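Local structure of LYND (Lyngbya aestuarii, 4V1T) at residues Ser407-Lys411 and Thr639-Gln643; Phe573-Phe578 and Pro630-Leu635. The protein probably catalyses the ATP-dependent cyclodehydration of peptide substrates to azolines, as a YcaO-family cyanobactin heterocyclase. All blocks are in the same frame, centred on the assembly; numbering follows the deposited sequence.

Interaction 1: Ser407-Lys411 and Thr639-Gln643. With MG (magnesium ion), chain N; ADP (adenosine-5'-diphosphate), chain L.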
loop_
_atom_site.group_PDB
_atom_site.type_symbol
_atom_site.label_atom_id
_atom_site.label_comp_id
_atom_site.label_asym_id
_atom_site.label_seq_id
_atom_site.Cartn_x
_atom_site.Cartn_y
_atom_site.Cartn_z
ATOM N N SER B 407 1.501 2.342 18.756
ATOM C CA SER B 407 0.154 2.261 18.232
ATOM C C SER B 407 -0.299 3.603 17.690
ATOM O O SER B 407 0.175 4.652 18.132
ATOM C CB SER B 407 -0.801 1.789 19.337
ATOM O OG SER B 407 -2.116 1.642 18.831
ATOM N N GLY B 408 -1.239 3.555 16.751
ATOM C CA GLY B 408 -1.808 4.745 16.159
ATOM C C GLY B 408 -3.296 4.826 16.425
ATOM O O GLY B 408 -3.973 3.799 16.559
ATOM N N LYS B 409 -3.806 6.053 16.511
ATOM C CA LYS B 409 -5.226 6.302 16.745
ATOM C C LYS B 409 -5.670 7.453 15.853
ATOM O O LYS B 409 -4.873 8.334 15.529
ATOM C CB LYS B 409 -5.479 6.643 18.206
ATOM C CG LYS B 409 -4.736 7.887 18.683
ATOM C CD LYS B 409 -4.986 8.183 20.165
ATOM C CE LYS B 409 -4.256 9.447 20.598
ATOM N NZ LYS B 409 -4.582 9.830 21.997
ATOM N N GLY B 410 -6.937 7.456 15.456
ATOM C CA GLY B 410 -7.439 8.528 14.633
ATOM C C GLY B 410 -8.931 8.550 14.400
ATOM O O GLY B 410 -9.633 7.550 14.555
ATOM N N LYS B 411 -9.403 9.725 14.014
ATOM C CA LYS B 411 -10.765 9.923 13.558
ATOM C C LYS B 411 -10.944 9.317 12.182
ATOM O O LYS B 411 -12.056 8.986 11.776
ATOM C CB LYS B 411 -11.063 11.416 13.496
ATOM C CG LYS B 411 -12.501 11.779 13.239
ATOM C CD LYS B 411 -12.680 13.281 13.347
ATOM C CE LYS B 411 -13.879 13.761 12.562
ATOM N NZ LYS B 411 -14.554 14.873 13.271
ATOM N N THR B 639 -10.459 8.898 21.007
ATOM C CA THR B 639 -9.841 7.956 20.073
ATOM C C THR B 639 -8.792 7.107 20.798
ATOM O O THR B 639 -8.441 6.012 20.355
ATOM C CB THR B 639 -9.188 8.662 18.866
ATOM O OG1 THR B 639 -8.330 9.702 19.323
ATOM C CG2 THR B 639 -10.243 9.247 17.942
ATOM N N GLU B 640 -8.297 7.606 21.922
ATOM C CA GLU B 640 -7.370 6.822 22.721
ATOM C C GLU B 640 -8.113 5.687 23.449
ATOM O O GLU B 640 -7.548 4.603 23.644
ATOM C CB GLU B 640 -6.625 7.707 23.738
ATOM C CG GLU B 640 -5.267 7.142 24.127
ATOM C CD GLU B 640 -4.407 8.119 24.895
ATOM O OE1 GLU B 640 -4.640 8.319 26.114
ATOM O OE2 GLU B 640 -3.487 8.679 24.266
ATOM N N VAL B 641 -9.365 5.926 23.850
ATOM C CA VAL B 641 -10.122 4.878 24.536
ATOM C C VAL B 641 -10.442 3.814 23.506
ATOM O O VAL B 641 -10.427 2.627 23.825
ATOM C CB VAL B 641 -11.418 5.375 25.267
ATOM C CG1 VAL B 641 -11.212 6.738 25.891
ATOM C CG2 VAL B 641 -12.614 5.414 24.354
ATOM N N ASN B 642 -10.723 4.248 22.273
ATOM C CA ASN B 642 -10.882 3.332 21.144
ATOM C C ASN B 642 -9.642 2.475 21.002
ATOM O O ASN B 642 -9.718 1.247 20.949
ATOM C CB ASN B 642 -11.107 4.091 19.827
ATOM C CG ASN B 642 -12.466 4.758 19.745
ATOM O OD1 ASN B 642 -13.384 4.434 20.495
ATOM N ND2 ASN B 642 -12.605 5.693 18.808
ATOM N N GLN B 643 -8.500 3.152 20.950
ATOM C CA GLN B 643 -7.200 2.520 20.761
ATOM C C GLN B 643 -6.902 1.461 21.825
ATOM O O GLN B 643 -6.483 0.350 21.511
ATOM C CB GLN B 643 -6.120 3.609 20.773
ATOM C CG GLN B 643 -4.688 3.130 20.674
ATOM C CD GLN B 643 -3.704 4.289 20.722
ATOM O OE1 GLN B 643 -3.866 5.225 21.503
ATOM N NE2 GLN B 643 -2.684 4.239 19.883
HETATM MG MG MG N . -1.820 9.809 24.590
HETATM P PB ADP L . -0.128 9.911 21.827
HETATM O O1B ADP L . 0.990 10.674 22.490
HETATM O O2B ADP L . -1.422 9.948 22.586
HETATM O O3B ADP L . 0.293 8.543 21.383
HETATM P PA ADP L . -0.827 10.267 19.027
HETATM O O1A ADP L . -1.801 11.247 18.425
HETATM O O2A ADP L . -1.196 8.795 19.064
HETATM O O3A ADP L . -0.405 10.795 20.498
HETATM O "O5'" ADP L . 0.555 10.416 18.239
HETATM C "C5'" ADP L . 1.601 9.481 18.410
HETATM C "C4'" ADP L . 2.893 10.132 17.943
HETATM O "O4'" ADP L . 2.872 10.313 16.528
HETATM C "C3'" ADP L . 3.072 11.516 18.540
HETATM O "O3'" ADP L . 4.456 11.708 18.803
HETATM C "C2'" ADP L . 2.634 12.485 17.468
HETATM O "O2'" ADP L . 3.390 13.698 17.482
HETATM C "C1'" ADP L . 2.906 11.703 16.197
HETATM N N9 ADP L . 1.910 12.028 15.149
HETATM C C8 ADP L . 0.585 11.772 15.188
HETATM N N7 ADP L . -0.014 12.193 14.047
HETATM C C5 ADP L . 0.937 12.721 13.264
HETATM C C6 ADP L . 0.982 13.348 11.928
HETATM N N6 ADP L . -0.161 13.476 11.218
HETATM N N1 ADP L . 2.176 13.777 11.465
HETATM C C2 ADP L . 3.306 13.644 12.181
HETATM N N3 ADP L . 3.336 13.081 13.408
HETATM C C4 ADP L . 2.207 12.614 13.992
HETATM O O HOH W 1 -0.527 6.534 19.752
HETATM O O HOH W 2 -3.228 11.380 24.465
HETATM O O HOH W 3 -10.136 5.293 16.493
HETATM O O HOH W 4 -2.516 9.749 26.737
HETATM O O HOH W 5 -0.634 11.370 25.221
#

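Interaction 2: Phe573-Phe578 and Pro630-Leu635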
loop_
_atom_site.group_PDB
_atom_site.type_symbol
_atom_site.label_atom_id
_atom_site.label_comp_id
_atom_site.label_asym_id
_atom_site.label_seq_id
_atom_site.Cartn_x
_atom_site.Cartn_y
_atom_site.Cartn_z
ATOM N N PHE B 573 -20.570 20.722 20.526
ATOM C CA PHE B 573 -19.318 21.061 19.839
ATOM C C PHE B 573 -19.432 21.092 18.311
ATOM O O PHE B 573 -18.453 21.330 17.600
ATOM C CB PHE B 573 -18.231 20.079 20.258
ATOM C CG PHE B 573 -17.714 20.327 21.638
ATOM C CD1 PHE B 573 -18.336 19.754 22.740
ATOM C CD2 PHE B 573 -16.625 21.158 21.838
ATOM C CE1 PHE B 573 -17.866 19.995 24.015
ATOM C CE2 PHE B 573 -16.156 21.406 23.107
ATOM C CZ PHE B 573 -16.778 20.824 24.199
ATOM N N ASN B 574 -20.628 20.861 17.800
ATOM C CA ASN B 574 -20.851 20.926 16.367
ATOM C C ASN B 574 -20.035 19.854 15.645
ATOM O O ASN B 574 -19.719 19.991 14.471
ATOM C CB ASN B 574 -20.476 22.322 15.850
ATOM C CG ASN B 574 -21.496 22.886 14.884
ATOM O OD1 ASN B 574 -22.186 22.151 14.175
ATOM N ND2 ASN B 574 -21.603 24.210 14.859
ATOM N N GLU B 575 -19.702 18.788 16.365
ATOM C CA GLU B 575 -18.947 17.671 15.816
ATOM C C GLU B 575 -19.796 16.404 15.864
ATOM O O GLU B 575 -20.035 15.864 16.944
ATOM C CB GLU B 575 -17.661 17.458 16.612
ATOM C CG GLU B 575 -16.705 16.463 15.980
ATOM C CD GLU B 575 -16.243 16.925 14.628
ATOM O OE1 GLU B 575 -15.756 18.070 14.533
ATOM O OE2 GLU B 575 -16.383 16.146 13.668
ATOM N N PRO B 576 -20.232 15.904 14.697
ATOM C CA PRO B 576 -21.144 14.756 14.713
ATOM C C PRO B 576 -20.477 13.460 15.204
ATOM O O PRO B 576 -21.168 12.539 15.635
ATOM C CB PRO B 576 -21.563 14.636 13.247
ATOM C CG PRO B 576 -20.383 15.139 12.484
ATOM C CD PRO B 576 -19.777 16.226 13.329
ATOM N N TYR B 577 -19.147 13.414 15.154
ATOM C CA TYR B 577 -18.397 12.199 15.448
ATOM C C TYR B 577 -18.523 11.727 16.913
ATOM O O TYR B 577 -18.595 10.527 17.186
ATOM C CB TYR B 577 -16.921 12.417 15.122
ATOM C CG TYR B 577 -16.037 11.250 15.511
ATOM C CD1 TYR B 577 -15.839 10.185 14.638
ATOM C CD2 TYR B 577 -15.398 11.213 16.745
ATOM C CE1 TYR B 577 -15.033 9.117 14.984
ATOM C CE2 TYR B 577 -14.590 10.146 17.104
ATOM C CZ TYR B 577 -14.408 9.105 16.217
ATOM O OH TYR B 577 -13.600 8.048 16.555
ATOM N N PHE B 578 -18.526 12.666 17.851
ATOM C CA PHE B 578 -18.640 12.309 19.261
ATOM C C PHE B 578 -19.947 11.560 19.517
ATOM O O PHE B 578 -19.960 10.531 20.195
ATOM C CB PHE B 578 -18.559 13.556 20.143
ATOM C CG PHE B 578 -17.285 14.342 19.974
ATOM C CD1 PHE B 578 -16.100 13.714 19.619
ATOM C CD2 PHE B 578 -17.274 15.711 20.172
ATOM C CE1 PHE B 578 -14.935 14.433 19.460
ATOM C CE2 PHE B 578 -16.107 16.435 20.017
ATOM C CZ PHE B 578 -14.936 15.796 19.660
ATOM N N PRO B 630 -10.550 22.532 21.995
ATOM C CA PRO B 630 -11.173 21.507 22.834
ATOM C C PRO B 630 -11.789 20.386 22.014
ATOM O O PRO B 630 -11.882 19.259 22.501
ATOM C CB PRO B 630 -12.256 22.279 23.598
ATOM C CG PRO B 630 -12.560 23.451 22.737
ATOM C CD PRO B 630 -11.268 23.816 22.077
ATOM N N THR B 631 -12.204 20.701 20.785
ATOM C CA THR B 631 -12.734 19.702 19.882
ATOM C C THR B 631 -11.683 18.625 19.625
ATOM O O THR B 631 -11.982 17.430 19.678
ATOM C CB THR B 631 -13.185 20.331 18.545
ATOM O OG1 THR B 631 -14.255 21.256 18.782
ATOM C CG2 THR B 631 -13.658 19.281 17.584
ATOM N N ILE B 632 -10.452 19.055 19.364
ATOM C CA ILE B 632 -9.360 18.129 19.089
ATOM C C ILE B 632 -8.963 17.393 20.366
ATOM O O ILE B 632 -8.617 16.215 20.330
ATOM C CB ILE B 632 -8.119 18.847 18.510
ATOM C CG1 ILE B 632 -8.495 19.737 17.306
ATOM C CG2 ILE B 632 -7.041 17.835 18.124
ATOM C CD1 ILE B 632 -9.267 19.043 16.201
ATOM N N ALA B 633 -9.008 18.095 21.492
ATOM C CA ALA B 633 -8.636 17.505 22.772
ATOM C C ALA B 633 -9.555 16.328 23.099
ATOM O O ALA B 633 -9.093 15.260 23.486
ATOM C CB ALA B 633 -8.683 18.550 23.877
ATOM N N ILE B 634 -10.857 16.532 22.934
ATOM C CA ILE B 634 -11.826 15.471 23.168
ATOM C C ILE B 634 -11.597 14.356 22.162
ATOM O O ILE B 634 -11.708 13.179 22.487
ATOM C CB ILE B 634 -13.277 15.990 23.053
ATOM C CG1 ILE B 634 -13.559 17.041 24.139
ATOM C CG2 ILE B 634 -14.275 14.841 23.180
ATOM C CD1 ILE B 634 -14.823 17.843 23.904
ATOM N N LEU B 635 -11.279 14.742 20.932
ATOM C CA LEU B 635 -11.021 13.789 19.865
ATOM C C LEU B 635 -9.840 12.887 20.215
ATOM O O LEU B 635 -9.886 11.682 19.991
ATOM C CB LEU B 635 -10.753 14.532 18.552
ATOM C CG LEU B 635 -10.892 13.765 17.239
ATOM C CD1 LEU B 635 -12.254 13.105 17.127
ATOM C CD2 LEU B 635 -10.663 14.721 16.076
#

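Interaction 1: Ser407-Lys411 and Thr639-Gln643
K409 runs across the helix turn carrying E640 and Q643, and its NZ meets E640 OE2 at 2.8 Å in a salt bridge. NZ approaches from above the carboxylate plane, 49° out of it, while the same OE2 binds the magnesium ion at 2.0 Å. A weak bond to ADP O2B and one to the carbonyl of R636 further hold the ammonium group. The side chain starts with CG wedged between backbone N and carbonyl carbon (chi1 60°) and then stays extended, which carries NZ to the carboxylate and the beta-phosphate that both bind the metal. On the way its CD lies 3.4 Å from Q643 OE1, and T639 CG2 covers the backbone at G410. In fold terms, strand 406-410, outermost in a three-stranded antiparallel sheet of this chain, is packed by helix 630-649, their local axes 7.5 Å apart; together they line part of the nucleotide pocket of the YcaO domain. Packing gives way to water at S407 and Q643, both partly exposed. There Q643 NE2 donates to S407 OG (2.9 Å, N-H...O 154°), and OG is also bonded to Y383 O. One water joins S407 O (2.6 Å), Q643 NE2 and ADP O2A.

Interaction 2: Phe573-Phe578 and Pro630-Leu635
T631 O is approached by two groups: it accepts the helical bond from L635 N, at 3.0 Å, and F578 CZ points at it with the ring edge, in plane, at 3.4 Å. No hydrogen bond joins the two segments, and most of the remaining contact is apolar. I634 supplies both of the CH-pi contacts through different branches. Its CG2 sits over one face of the F578 ring, 3.8 Å from the centroid and 17° off the normal. Its CD1 covers a face of the F573 ring, again 3.8 Å from the centroid and 19° off the normal. CG2, anti to the backbone N, takes the F578 face, while the extended second torsion (chi2 166°) carries CD1 on to F573. The opposite face of F578 is covered by E575 CG, centred 4.0 Å above the plane, so the ring is held between a glutamate methylene and an isoleucine methyl; the carboxylate of E575 turns to K411. One residue further along the helix, L635 CD1 touches Y577 CD2 at 3.7 Å and also meets F578, while Y577 OH bonds to L379 O. The contact thus joins the start of helix 576-587 and its preceding loop to the first turns of helix 630-649. Because it depends on dispersion and CH-pi contacts, the fit probably rests more on shape and burial than on polar pairing.

How the interactions relate
Helix 630-649 serves both interactions: its first turns carry interaction 2 and a later part reaches the nucleotide in interaction 1. The centres are about 14 Å apart, and the sites touch directly. K411 NZ forms a salt bridge with E575 OE2, though its modelled length is too short to be taken literally. K411 CD also packs on L635 CD2 at 3.7 Å, and Y577 OH lies 3.8 Å from T639 CG2. Within the helix, L635 O accepts a bond from T639 OG1. Interaction 1 binds ADP and the magnesium ion directly, whereas the side chain of L635 in interaction 2 stays about 10 Å from ADP, a layer behind the pocket.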